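Local atomic coordinates of uncharacterized protein Dfer_1899 (Dyadobacter fermentans, PDB entry 5HX0), a protein that is of unknown function but has the six-bladed beta-propeller architecture of the sialidase (BNR repeat) superfamily and may bind or process glycans. Residues S262-S267 / R281-G286. Residues are numbered along the deposited sequence; the frame is centred on the assembly and turned at random.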
# COMPACT_ATOMS: atom_id res chain seq x y z
N SER A 262 6.83 20.43 25.94
CA SER A 262 6.96 19.15 25.25
C SER A 262 8.15 19.19 24.29
O SER A 262 8.45 20.24 23.70
CB SER A 262 5.70 18.80 24.44
OG SER A 262 4.58 18.49 25.25
N PHE A 263 8.81 18.06 24.14
CA PHE A 263 9.86 17.87 23.14
C PHE A 263 9.42 16.69 22.28
O PHE A 263 9.04 15.65 22.82
CB PHE A 263 11.20 17.60 23.82
CG PHE A 263 11.61 18.68 24.77
CD1 PHE A 263 12.23 19.82 24.30
CD2 PHE A 263 11.31 18.57 26.12
CE1 PHE A 263 12.58 20.86 25.19
CE2 PHE A 263 11.65 19.58 27.00
CZ PHE A 263 12.29 20.72 26.53
N ASN A 264 9.42 16.87 20.96
CA ASN A 264 8.96 15.78 20.11
C ASN A 264 9.96 15.51 18.99
O ASN A 264 10.91 14.73 19.19
CB ASN A 264 7.52 16.03 19.58
CG ASN A 264 7.28 17.48 19.12
OD1 ASN A 264 7.92 17.97 18.20
ND2 ASN A 264 6.30 18.15 19.73
N GLU A 265 9.81 16.15 17.84
CA GLU A 265 10.67 15.81 16.69
C GLU A 265 12.12 16.25 16.94
O GLU A 265 12.37 17.38 17.36
CB GLU A 265 10.11 16.46 15.43
CG GLU A 265 8.78 15.88 15.11
CD GLU A 265 8.07 16.58 13.98
OE1 GLU A 265 8.44 17.72 13.63
OE2 GLU A 265 7.13 15.98 13.45
N ALA A 266 13.07 15.34 16.71
CA ALA A 266 14.45 15.59 17.09
C ALA A 266 15.38 14.95 16.08
O ALA A 266 15.17 13.79 15.70
CB ALA A 266 14.74 15.01 18.48
N SER A 267 16.40 15.69 15.65
CA SER A 267 17.51 15.13 14.87
C SER A 267 18.75 15.06 15.75
O SER A 267 19.01 15.98 16.52
CB SER A 267 17.79 15.97 13.62
OG SER A 267 16.83 15.71 12.60
N ARG A 281 12.41 20.10 18.32
CA ARG A 281 11.15 20.82 18.18
C ARG A 281 10.38 20.81 19.50
O ARG A 281 10.33 19.79 20.19
CB ARG A 281 10.30 20.19 17.08
CG ARG A 281 8.86 20.72 17.00
CD ARG A 281 8.07 20.02 15.89
NE ARG A 281 6.68 20.48 15.86
CZ ARG A 281 5.81 20.21 14.89
NH1 ARG A 281 6.17 19.46 13.86
NH2 ARG A 281 4.58 20.71 14.94
N THR A 282 9.76 21.93 19.85
CA THR A 282 9.05 22.03 21.12
C THR A 282 7.56 22.29 20.89
O THR A 282 7.14 22.73 19.82
CB THR A 282 9.60 23.15 22.02
OG1 THR A 282 9.58 24.39 21.30
CG2 THR A 282 11.03 22.85 22.50
N ALA A 283 6.77 22.03 21.93
CA ALA A 283 5.41 22.53 22.05
C ALA A 283 5.30 23.21 23.41
O ALA A 283 5.87 22.73 24.40
CB ALA A 283 4.36 21.40 21.92
N GLY A 284 4.61 24.35 23.45
CA GLY A 284 4.49 25.09 24.69
C GLY A 284 5.64 26.04 24.97
O GLY A 284 5.77 26.52 26.10
N LEU A 285 6.48 26.33 23.99
CA LEU A 285 7.59 27.25 24.18
C LEU A 285 7.70 28.20 23.00
O LEU A 285 8.80 28.58 22.60
CB LEU A 285 8.90 26.50 24.41
CG LEU A 285 10.06 27.24 25.09
CD1 LEU A 285 9.65 27.73 26.49
CD2 LEU A 285 11.29 26.34 25.19
N GLY A 286 6.57 28.60 22.44
CA GLY A 286 6.56 29.61 21.39
C GLY A 286 7.33 29.23 20.15
O GLY A 286 7.94 30.10 19.52
O HOH W 1 5.51 20.91 18.50
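A single water is gripped by N264, R281 and T282: it accepts from ND2 of N264 and from NE of R281, at 2.9 Å for the latter, and donates to the carbonyl O of T282. The setting is a beta bulge in the first hairpin of a propeller blade, where strand 262-270 pairs antiparallel with strand 276-283. A regular pairing, with reciprocal backbone bonds between S262 and A283, gives way at the bulge, where R281 faces two residues: its O accepts from N264 N, while its N donates to E265 O in an almost straight 2.9 Å bond. A bulge thus illustrates how side chains supply bonds that the backbone register does not: E265 N finds its acceptor in N264 OD1, not across the strands. Chi1 (42°) sets CG of N264 between the backbone N and the carbonyl carbon, and chi2 (62°) turns OD1 to that N-H, which meets an in-plane lone pair. OD1 also lies tightly against the methylenes of R281, 3.1 Å from CD. That arginine chain, extended from CG to NE, runs alongside E265. Its NH1 forms a 2.9 Å salt bridge with E265 OE1; OE1 lies close to the guanidinium plane, whereas NH1 comes from above the carboxylate plane, the planes standing 79° apart. Y368 holds OE2 from outside the hairpin. Acetate near E265 and tetraethylene glycol near R281, probably from crystallisation, are consistent with a pocket here. On the opposite sheet face, F263 and T282 form a non-hydrogen-bonded pair and point the same way; W304 meets the phenyl ring edge-to-face, while T282 CG2 lies 3.7 Å from F263 CE1.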